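Local coordinates for periplasmic binding protein (PDB 5L9G) that probably serves as the periplasmic receptor of an ABC transporter, capturing the opine mannopine for import into the bacterial cell, at residues G31-L40 with D281-A289; D55-A63 with T73-I81. All coordinates share one frame; numbering follows the deposited sequence.

Interaction 1. Residues G31-L40 with D281-A289; sequences GWQEAQDKAL and DLPNSFATA. With MO0 (mannopine), chain C.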
loop_
_atom_site.group_PDB
_atom_site.type_symbol
_atom_site.label_atom_id
_atom_site.label_comp_id
_atom_site.label_asym_id
_atom_site.label_seq_id
_atom_site.Cartn_x
_atom_site.Cartn_y
_atom_site.Cartn_z
ATOM N N GLY A 31 5.844 -5.708 -9.930
ATOM C CA GLY A 31 4.644 -6.486 -10.249
ATOM C C GLY A 31 3.343 -5.696 -10.167
ATOM O O GLY A 31 2.421 -5.909 -10.972
ATOM N N TRP A 32 3.261 -4.793 -9.188
ATOM C CA TRP A 32 2.081 -3.952 -8.985
ATOM C C TRP A 32 1.886 -2.977 -10.147
ATOM O O TRP A 32 0.766 -2.865 -10.657
ATOM C CB TRP A 32 2.152 -3.242 -7.623
ATOM C CG TRP A 32 1.152 -2.130 -7.391
ATOM C CD1 TRP A 32 1.431 -0.883 -6.916
ATOM C CD2 TRP A 32 -0.283 -2.177 -7.578
ATOM N NE1 TRP A 32 0.269 -0.155 -6.777
ATOM C CE2 TRP A 32 -0.799 -0.925 -7.169
ATOM C CE3 TRP A 32 -1.180 -3.157 -8.052
ATOM C CZ2 TRP A 32 -2.174 -0.603 -7.257
ATOM C CZ3 TRP A 32 -2.538 -2.835 -8.154
ATOM C CH2 TRP A 32 -3.026 -1.583 -7.738
ATOM N N GLN A 33 2.978 -2.296 -10.593
ATOM C CA GLN A 33 2.897 -1.359 -11.727
ATOM C C GLN A 33 2.570 -2.110 -13.005
ATOM O O GLN A 33 1.768 -1.624 -13.811
ATOM C CB GLN A 33 4.169 -0.532 -11.881
ATOM C CG GLN A 33 4.047 0.532 -12.997
ATOM C CD GLN A 33 4.707 1.831 -12.648
ATOM O OE1 GLN A 33 4.917 2.144 -11.468
ATOM N NE2 GLN A 33 5.036 2.622 -13.670
ATOM N N GLU A 34 3.164 -3.307 -13.175
ATOM C CA GLU A 34 2.911 -4.163 -14.327
ATOM C C GLU A 34 1.440 -4.589 -14.392
ATOM O O GLU A 34 0.842 -4.555 -15.471
ATOM C CB GLU A 34 3.873 -5.367 -14.351
ATOM C CG GLU A 34 5.297 -4.925 -14.660
ATOM C CD GLU A 34 6.410 -5.940 -14.453
ATOM O OE1 GLU A 34 6.107 -7.148 -14.316
ATOM O OE2 GLU A 34 7.593 -5.528 -14.458
ATOM N N ALA A 35 0.845 -4.928 -13.247
ATOM C CA ALA A 35 -0.568 -5.307 -13.169
ATOM C C ALA A 35 -1.471 -4.131 -13.578
ATOM O O ALA A 35 -2.401 -4.317 -14.358
ATOM C CB ALA A 35 -0.913 -5.769 -11.771
ATOM N N GLN A 36 -1.182 -2.921 -13.067
ATOM C CA GLN A 36 -1.957 -1.726 -13.411
ATOM C C GLN A 36 -1.816 -1.420 -14.902
ATOM O O GLN A 36 -2.809 -1.160 -15.568
ATOM C CB GLN A 36 -1.496 -0.520 -12.587
ATOM C CG GLN A 36 -1.824 -0.624 -11.119
ATOM C CD GLN A 36 -1.104 0.456 -10.373
ATOM O OE1 GLN A 36 -1.591 1.570 -10.250
ATOM N NE2 GLN A 36 0.092 0.151 -9.897
ATOM N N ASP A 37 -0.590 -1.501 -15.436
ATOM C CA ASP A 37 -0.367 -1.230 -16.849
ATOM C C ASP A 37 -1.140 -2.202 -17.753
ATOM O O ASP A 37 -1.805 -1.758 -18.699
ATOM C CB ASP A 37 1.128 -1.232 -17.191
ATOM C CG ASP A 37 1.416 -0.733 -18.590
ATOM O OD1 ASP A 37 0.902 0.348 -18.952
ATOM O OD2 ASP A 37 2.093 -1.450 -19.339
ATOM N N LYS A 38 -1.118 -3.505 -17.413
ATOM C CA LYS A 38 -1.787 -4.526 -18.227
ATOM C C LYS A 38 -3.306 -4.484 -18.150
ATOM O O LYS A 38 -3.965 -4.557 -19.189
ATOM C CB LYS A 38 -1.268 -5.927 -17.884
ATOM C CG LYS A 38 -1.705 -7.018 -18.857
ATOM C CD LYS A 38 -1.152 -8.394 -18.478
ATOM C CE LYS A 38 -1.516 -9.444 -19.508
ATOM N NZ LYS A 38 -0.729 -9.303 -20.768
ATOM N N ALA A 39 -3.848 -4.401 -16.938
ATOM C CA ALA A 39 -5.284 -4.432 -16.692
ATOM C C ALA A 39 -6.001 -3.114 -16.897
ATOM O O ALA A 39 -7.175 -3.121 -17.283
ATOM C CB ALA A 39 -5.537 -4.917 -15.281
ATOM N N LEU A 40 -5.333 -1.991 -16.585
ATOM C CA LEU A 40 -5.973 -0.672 -16.598
ATOM C C LEU A 40 -5.461 0.317 -17.629
ATOM O O LEU A 40 -6.240 0.772 -18.468
ATOM C CB LEU A 40 -5.868 -0.033 -15.193
ATOM C CG LEU A 40 -6.196 -0.924 -13.976
ATOM C CD1 LEU A 40 -5.799 -0.227 -12.663
ATOM C CD2 LEU A 40 -7.668 -1.309 -13.958
ATOM N N ASP A 281 -9.826 -7.238 -14.392
ATOM C CA ASP A 281 -8.558 -7.857 -14.804
ATOM C C ASP A 281 -7.372 -7.553 -13.902
ATOM O O ASP A 281 -6.320 -8.190 -14.043
ATOM C CB ASP A 281 -8.214 -7.472 -16.250
ATOM C CG ASP A 281 -9.223 -7.993 -17.241
ATOM O OD1 ASP A 281 -9.542 -9.200 -17.182
ATOM O OD2 ASP A 281 -9.693 -7.195 -18.076
ATOM N N LEU A 282 -7.518 -6.582 -12.987
ATOM C CA LEU A 282 -6.432 -6.194 -12.085
ATOM C C LEU A 282 -5.775 -7.380 -11.330
ATOM O O LEU A 282 -4.533 -7.413 -11.280
ATOM C CB LEU A 282 -6.908 -5.099 -11.111
ATOM C CG LEU A 282 -5.828 -4.295 -10.404
ATOM C CD1 LEU A 282 -4.802 -3.701 -11.393
ATOM C CD2 LEU A 282 -6.469 -3.206 -9.514
ATOM N N PRO A 283 -6.527 -8.389 -10.807
ATOM C CA PRO A 283 -5.855 -9.492 -10.096
ATOM C C PRO A 283 -5.546 -10.730 -10.948
ATOM O O PRO A 283 -5.290 -11.791 -10.371
ATOM C CB PRO A 283 -6.854 -9.845 -8.978
ATOM C CG PRO A 283 -8.177 -9.254 -9.400
ATOM C CD PRO A 283 -7.997 -8.532 -10.706
ATOM N N ASN A 284 -5.552 -10.614 -12.293
ATOM C CA ASN A 284 -5.335 -11.766 -13.194
ATOM C C ASN A 284 -4.083 -12.587 -12.856
ATOM O O ASN A 284 -4.142 -13.824 -12.844
ATOM C CB ASN A 284 -5.365 -11.365 -14.653
ATOM C CG ASN A 284 -6.781 -11.123 -15.129
ATOM O OD1 ASN A 284 -7.750 -11.272 -14.367
ATOM N ND2 ASN A 284 -6.931 -10.710 -16.383
ATOM N N SER A 285 -2.994 -11.917 -12.514
ATOM C CA SER A 285 -1.787 -12.636 -12.086
ATOM C C SER A 285 -1.329 -12.117 -10.727
ATOM O O SER A 285 -0.985 -12.925 -9.847
ATOM C CB SER A 285 -0.682 -12.526 -13.135
ATOM O OG SER A 285 -0.487 -11.176 -13.528
ATOM N N PHE A 286 -1.349 -10.776 -10.543
ATOM C CA PHE A 286 -0.907 -10.118 -9.306
ATOM C C PHE A 286 -1.962 -10.211 -8.201
ATOM O O PHE A 286 -3.131 -9.953 -8.454
ATOM C CB PHE A 286 -0.492 -8.666 -9.596
ATOM C CG PHE A 286 0.223 -7.973 -8.456
ATOM C CD1 PHE A 286 1.584 -8.181 -8.234
ATOM C CD2 PHE A 286 -0.456 -7.094 -7.619
ATOM C CE1 PHE A 286 2.247 -7.523 -7.179
ATOM C CE2 PHE A 286 0.208 -6.439 -6.570
ATOM C CZ PHE A 286 1.551 -6.660 -6.359
ATOM N N ALA A 287 -1.543 -10.582 -6.981
ATOM C CA ALA A 287 -2.451 -10.761 -5.859
ATOM C C ALA A 287 -2.861 -9.411 -5.259
ATOM O O ALA A 287 -2.206 -8.878 -4.357
ATOM C CB ALA A 287 -1.842 -11.673 -4.800
ATOM N N THR A 288 -3.925 -8.843 -5.838
ATOM C CA THR A 288 -4.546 -7.601 -5.368
ATOM C C THR A 288 -6.069 -7.795 -5.394
ATOM O O THR A 288 -6.529 -8.858 -5.815
ATOM C CB THR A 288 -4.045 -6.388 -6.161
ATOM O OG1 THR A 288 -4.548 -5.213 -5.509
ATOM C CG2 THR A 288 -4.492 -6.421 -7.626
ATOM N N ALA A 289 -6.842 -6.787 -4.933
ATOM C CA ALA A 289 -8.300 -6.851 -4.918
ATOM C C ALA A 289 -8.842 -5.593 -5.579
ATOM O O ALA A 289 -8.479 -4.512 -5.144
ATOM C CB ALA A 289 -8.812 -6.940 -3.485
HETATM O OAB MO0 C . 1.373 7.113 -1.521
HETATM C CAF MO0 C . 2.659 6.879 -2.027
HETATM C CAG MO0 C . 3.142 5.457 -1.802
HETATM O OAC MO0 C . 3.771 5.361 -0.572
HETATM C CAH MO0 C . 2.096 4.395 -2.039
HETATM O OAM MO0 C . 1.539 4.500 -3.297
HETATM C CAI MO0 C . 2.544 2.960 -1.763
HETATM O OAD MO0 C . 3.591 2.589 -2.609
HETATM C CAJ MO0 C . 1.399 1.989 -1.791
HETATM O OAE MO0 C . 0.451 2.366 -0.833
HETATM C CAK MO0 C . 1.803 0.516 -1.633
HETATM N N MO0 C . 1.184 -0.267 -2.710
HETATM C CA MO0 C . 1.323 -1.731 -2.509
HETATM C C MO0 C . 2.406 -2.277 -3.409
HETATM O O MO0 C . 3.119 -1.485 -4.062
HETATM C CB MO0 C . 0.028 -2.484 -2.701
HETATM C CG MO0 C . -0.343 -2.653 -4.159
HETATM C CD MO0 C . -1.792 -2.922 -4.372
HETATM O OE1 MO0 C . -2.184 -4.248 -4.598
HETATM N NE2 MO0 C . -2.664 -2.037 -4.375
HETATM O OXT MO0 C . 2.655 -3.522 -3.465
HETATM O O HOH W 1 -8.498 -4.928 -18.904
#
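Trp32, which packs against Phe286 and Leu282, has its carbonyl oxygen gripped twice by Gln36: the helical amide N and the side-chain NE2 reach Trp32 O from opposite faces of the carbonyl plane. Gln36 NE2 donates to Trp32 O at 3.2 Å from well above that plane; Ser27 OG is a further partner of NE2. NE2 thereby lies over one face of the indole; over the centre of the opposite face sits CG of mannopine, with the ligand's side-chain amide beyond it. At the indole's far end, Trp32 CZ2 is 3.3 Å from mannopine NE2. CG is anti to the backbone N (chi1 168°), which lays the indole face along the glutamine part of mannopine, and NE1 donates to Gln78 OE1.

Phe286 lays a ring face under the helix backbone, its centroid 3.9 Å from Trp32 CA in a CH-pi contact. Gly31 has no side chain, which leaves room for this ring. Farther along, small Ala35 and Ala39 let the loop come close: Ala35 CB lies 3.6 Å from Phe286 CB, and Ala39 CB is 3.5 Å from Leu282 N. Leu282 CD1 crosses obliquely against Leu40 CD1 at 3.8 Å. A water donating to Ala39 O and Asp281 OD2 closes the outer end.

Thr288 completes the inner end, its OG1 donating to mannopine OE1 at 2.7 Å. An aromatic platform with a hydroxyl donor beside it forms part of the pocket for the glutamine end in this solute-binding protein.

Interaction 2. Residues D55-A63 with T73-I81; sequences DTFQNWAEA and TWDIIQIGI. With MO0 (mannopine), chain C.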
loop_
_atom_site.group_PDB
_atom_site.type_symbol
_atom_site.label_atom_id
_atom_site.label_comp_id
_atom_site.label_asym_id
_atom_site.label_seq_id
_atom_site.Cartn_x
_atom_site.Cartn_y
_atom_site.Cartn_z
ATOM N N ASP A 55 6.134 6.309 -15.244
ATOM C CA ASP A 55 7.235 6.674 -14.365
ATOM C C ASP A 55 7.031 5.903 -13.051
ATOM O O ASP A 55 5.990 5.255 -12.878
ATOM C CB ASP A 55 7.358 8.183 -14.147
ATOM C CG ASP A 55 8.755 8.641 -13.737
ATOM O OD1 ASP A 55 9.638 7.776 -13.564
ATOM O OD2 ASP A 55 8.972 9.875 -13.622
ATOM N N THR A 56 8.029 5.908 -12.157
ATOM C CA THR A 56 7.908 5.194 -10.876
ATOM C C THR A 56 8.410 6.093 -9.763
ATOM O O THR A 56 9.294 6.932 -9.992
ATOM C CB THR A 56 8.667 3.834 -10.870
ATOM O OG1 THR A 56 10.056 4.104 -11.017
ATOM C CG2 THR A 56 8.200 2.850 -11.977
ATOM N N PHE A 57 7.836 5.928 -8.563
ATOM C CA PHE A 57 8.212 6.677 -7.368
ATOM C C PHE A 57 7.736 5.902 -6.141
ATOM O O PHE A 57 6.830 5.059 -6.245
ATOM C CB PHE A 57 7.615 8.103 -7.371
ATOM C CG PHE A 57 6.152 8.204 -6.994
ATOM C CD1 PHE A 57 5.160 7.769 -7.866
ATOM C CD2 PHE A 57 5.768 8.699 -5.741
ATOM C CE1 PHE A 57 3.811 7.831 -7.496
ATOM C CE2 PHE A 57 4.422 8.788 -5.385
ATOM C CZ PHE A 57 3.452 8.337 -6.259
ATOM N N GLN A 58 8.317 6.211 -4.981
ATOM C CA GLN A 58 7.954 5.512 -3.745
ATOM C C GLN A 58 7.309 6.404 -2.714
ATOM O O GLN A 58 6.502 5.926 -1.914
ATOM C CB GLN A 58 9.176 4.820 -3.107
ATOM C CG GLN A 58 9.887 3.783 -3.979
ATOM C CD GLN A 58 8.954 2.688 -4.458
ATOM O OE1 GLN A 58 8.093 2.189 -3.706
ATOM N NE2 GLN A 58 9.094 2.317 -5.715
ATOM N N ASN A 59 7.716 7.682 -2.667
ATOM C CA ASN A 59 7.277 8.618 -1.624
ATOM C C ASN A 59 6.459 9.772 -2.202
ATOM O O ASN A 59 6.920 10.410 -3.143
ATOM C CB ASN A 59 8.524 9.130 -0.883
ATOM C CG ASN A 59 8.272 9.825 0.431
ATOM O OD1 ASN A 59 7.326 10.595 0.592
ATOM N ND2 ASN A 59 9.148 9.603 1.392
ATOM N N TRP A 60 5.246 10.043 -1.638
ATOM C CA TRP A 60 4.363 11.143 -2.076
ATOM C C TRP A 60 5.116 12.487 -2.103
ATOM O O TRP A 60 4.770 13.371 -2.893
ATOM C CB TRP A 60 3.118 11.250 -1.169
ATOM C CG TRP A 60 3.384 11.948 0.134
ATOM C CD1 TRP A 60 3.903 11.393 1.266
ATOM C CD2 TRP A 60 3.231 13.349 0.408
ATOM N NE1 TRP A 60 4.050 12.356 2.242
ATOM C CE2 TRP A 60 3.665 13.568 1.735
ATOM C CE3 TRP A 60 2.814 14.453 -0.358
ATOM C CZ2 TRP A 60 3.648 14.836 2.331
ATOM C CZ3 TRP A 60 2.797 15.713 0.234
ATOM C CH2 TRP A 60 3.214 15.896 1.559
ATOM N N ALA A 61 6.138 12.641 -1.222
ATOM C CA ALA A 61 6.948 13.859 -1.145
ATOM C C ALA A 61 7.686 14.179 -2.470
ATOM O O ALA A 61 8.037 15.335 -2.707
ATOM C CB ALA A 61 7.918 13.776 0.025
ATOM N N GLU A 62 7.858 13.170 -3.355
ATOM C CA GLU A 62 8.478 13.353 -4.674
ATOM C C GLU A 62 7.512 14.144 -5.577
ATOM O O GLU A 62 7.951 14.980 -6.373
ATOM C CB GLU A 62 8.835 11.998 -5.309
ATOM C CG GLU A 62 9.829 11.154 -4.504
ATOM C CD GLU A 62 10.156 9.796 -5.112
ATOM O OE1 GLU A 62 10.543 9.782 -6.307
ATOM O OE2 GLU A 62 9.970 8.754 -4.428
ATOM N N ALA A 63 6.184 13.914 -5.411
ATOM C CA ALA A 63 5.156 14.659 -6.155
ATOM C C ALA A 63 5.132 16.102 -5.633
ATOM O O ALA A 63 4.975 17.041 -6.426
ATOM C CB ALA A 63 3.795 14.004 -5.966
ATOM N N THR A 73 5.859 17.360 -14.134
ATOM C CA THR A 73 5.916 16.474 -15.305
ATOM C C THR A 73 4.909 15.325 -15.192
ATOM O O THR A 73 4.449 14.822 -16.208
ATOM C CB THR A 73 7.354 15.983 -15.618
ATOM O OG1 THR A 73 7.915 15.330 -14.480
ATOM C CG2 THR A 73 8.274 17.104 -16.083
ATOM N N TRP A 74 4.550 14.928 -13.962
ATOM C CA TRP A 74 3.588 13.843 -13.726
ATOM C C TRP A 74 2.153 14.336 -13.865
ATOM O O TRP A 74 1.846 15.466 -13.469
ATOM C CB TRP A 74 3.772 13.276 -12.314
ATOM C CG TRP A 74 5.061 12.543 -12.082
ATOM C CD1 TRP A 74 5.907 12.033 -13.025
ATOM C CD2 TRP A 74 5.592 12.154 -10.811
ATOM N NE1 TRP A 74 6.956 11.387 -12.415
ATOM C CE2 TRP A 74 6.786 11.441 -11.056
ATOM C CE3 TRP A 74 5.198 12.385 -9.478
ATOM C CZ2 TRP A 74 7.584 10.948 -10.021
ATOM C CZ3 TRP A 74 5.975 11.867 -8.453
ATOM C CH2 TRP A 74 7.158 11.169 -8.729
ATOM N N ASP A 75 1.276 13.498 -14.438
ATOM C CA ASP A 75 -0.149 13.836 -14.531
ATOM C C ASP A 75 -0.905 13.059 -13.459
ATOM O O ASP A 75 -1.420 13.660 -12.509
ATOM C CB ASP A 75 -0.709 13.535 -15.924
ATOM C CG ASP A 75 -0.193 14.490 -16.989
ATOM O OD1 ASP A 75 -0.360 15.703 -16.824
ATOM O OD2 ASP A 75 0.462 14.028 -17.908
ATOM N N ILE A 76 -0.936 11.726 -13.589
ATOM C CA ILE A 76 -1.590 10.838 -12.618
ATOM C C ILE A 76 -0.549 10.190 -11.709
ATOM O O ILE A 76 0.447 9.633 -12.187
ATOM C CB ILE A 76 -2.469 9.759 -13.329
ATOM C CG1 ILE A 76 -3.527 10.406 -14.259
ATOM C CG2 ILE A 76 -3.100 8.764 -12.301
ATOM C CD1 ILE A 76 -4.147 9.470 -15.287
ATOM N N ILE A 77 -0.819 10.201 -10.398
ATOM C CA ILE A 77 0.026 9.514 -9.424
ATOM C C ILE A 77 -0.810 8.499 -8.677
ATOM O O ILE A 77 -1.958 8.792 -8.298
ATOM C CB ILE A 77 0.779 10.469 -8.447
ATOM C CG1 ILE A 77 -0.185 11.471 -7.734
ATOM C CG2 ILE A 77 1.928 11.184 -9.176
ATOM C CD1 ILE A 77 0.440 12.283 -6.578
ATOM N N GLN A 78 -0.242 7.301 -8.484
ATOM C CA GLN A 78 -0.900 6.286 -7.676
ATOM C C GLN A 78 -0.342 6.485 -6.271
ATOM O O GLN A 78 0.868 6.383 -6.064
ATOM C CB GLN A 78 -0.633 4.869 -8.202
ATOM C CG GLN A 78 -1.340 3.792 -7.389
ATOM C CD GLN A 78 -0.475 3.371 -6.222
ATOM O OE1 GLN A 78 0.620 2.843 -6.416
ATOM N NE2 GLN A 78 -0.888 3.692 -5.006
ATOM N N ILE A 79 -1.223 6.799 -5.317
ATOM C CA ILE A 79 -0.841 6.996 -3.917
ATOM C C ILE A 79 -1.667 6.111 -2.990
ATOM O O ILE A 79 -2.684 5.543 -3.411
ATOM C CB ILE A 79 -0.934 8.509 -3.504
ATOM C CG1 ILE A 79 -2.378 9.067 -3.662
ATOM C CG2 ILE A 79 0.124 9.360 -4.256
ATOM C CD1 ILE A 79 -2.658 10.436 -2.928
ATOM N N GLY A 80 -1.237 6.010 -1.731
ATOM C CA GLY A 80 -1.989 5.284 -0.715
ATOM C C GLY A 80 -3.044 6.222 -0.139
ATOM O O GLY A 80 -2.821 7.441 -0.044
ATOM N N ILE A 81 -4.210 5.673 0.230
ATOM C CA ILE A 81 -5.321 6.458 0.792
ATOM C C ILE A 81 -4.893 7.319 1.991
ATOM O O ILE A 81 -5.475 8.388 2.207
ATOM C CB ILE A 81 -6.539 5.542 1.134
ATOM C CG1 ILE A 81 -7.837 6.364 1.350
ATOM C CG2 ILE A 81 -6.232 4.588 2.314
ATOM C CD1 ILE A 81 -9.155 5.556 1.500
HETATM O OAB MO0 C . 1.373 7.113 -1.521
HETATM C CAF MO0 C . 2.659 6.879 -2.027
HETATM C CAG MO0 C . 3.142 5.457 -1.802
HETATM O OAC MO0 C . 3.771 5.361 -0.572
HETATM C CAH MO0 C . 2.096 4.395 -2.039
HETATM O OAM MO0 C . 1.539 4.500 -3.297
HETATM C CAI MO0 C . 2.544 2.960 -1.763
HETATM O OAD MO0 C . 3.591 2.589 -2.609
HETATM C CAJ MO0 C . 1.399 1.989 -1.791
HETATM O OAE MO0 C . 0.451 2.366 -0.833
HETATM C CAK MO0 C . 1.803 0.516 -1.633
HETATM N N MO0 C . 1.184 -0.267 -2.710
HETATM C CA MO0 C . 1.323 -1.731 -2.509
HETATM C C MO0 C . 2.406 -2.277 -3.409
HETATM O O MO0 C . 3.119 -1.485 -4.062
HETATM C CB MO0 C . 0.028 -2.484 -2.701
HETATM C CG MO0 C . -0.343 -2.653 -4.159
HETATM C CD MO0 C . -1.792 -2.922 -4.372
HETATM O OE1 MO0 C . -2.184 -4.248 -4.598
HETATM N NE2 MO0 C . -2.664 -2.037 -4.375
HETATM O OXT MO0 C . 2.655 -3.522 -3.465
#
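The end of strand 52-56, the turn after it and the start of helix 61-69 pass over strand 76-80 without any backbone hydrogen bond between the two segments, the nearest CA atoms being those of Ala63 and Trp74, 7.8 Å apart. Side chains therefore carry the contact, Trp74 most of all. Its NE1 donates to Asp55 OD2 at 2.8 Å, nearly straight at 169° and in the plane of the indole; the carboxylate is turned almost at right angles to the ring and is met on its anti side, well out of its own plane. This bond satisfies the one polar atom of the buried indole.

The six-membered part of the indole is wedged between Phe57 and the helix. Trp74 CH2 lies 3.4 Å from Phe57 CB, and the two rings lean obliquely, their planes 42° apart. Ala63, small enough for the helix to settle close, sets its CB 3.9 Å from Trp74 CZ3 and also touches Ile77 CD1. Phe57 has CG between the backbone N and carbonyl carbon (chi1 78°), which drops its ring onto the strand: CZ reaches Gln78 O at 3.2 Å and meets branched Ile77 and Ile79 beside it.

Asn59 and Glu62 form a capping box: Glu62 OE2 accepts from Asn59 N, and Asn59 OD1 caps the helix start by accepting from Ala61 N; OE2 also takes Gln58 N. The turn thus fixed offers Gln58 O to mannopine OAC, while Gly80 N donates to mannopine OAB at 2.8 Å. Strand, helix and strand here make a beta-alpha-beta crossover; the turn before the helix and the C-terminal end of strand 76-80 form part of the sugar-end pocket, as expected of a periplasmic binding protein.

How the interactions relate
The centres of the two contacts lie about 18 Å apart, and both segments of interaction 2 fall in sequence between those of interaction 1. Strand 23-27 leads into helix 30-48 of interaction 1 and runs parallel to strands 52-56 and 76-80 of interaction 2, sitting between them in the sheet. The contacts meet directly: the indole-to-Gln78 bond and a probable one from Gln33 NE2 to Asp55 O join them, coupling the indole platform to the strand. Interaction 1 holds the glutamine end of mannopine and interaction 2 its sugar end. Together with Ser119, Arg229, Asp252 and Asp83, which also bond the ligand, they grip mannopine along its length.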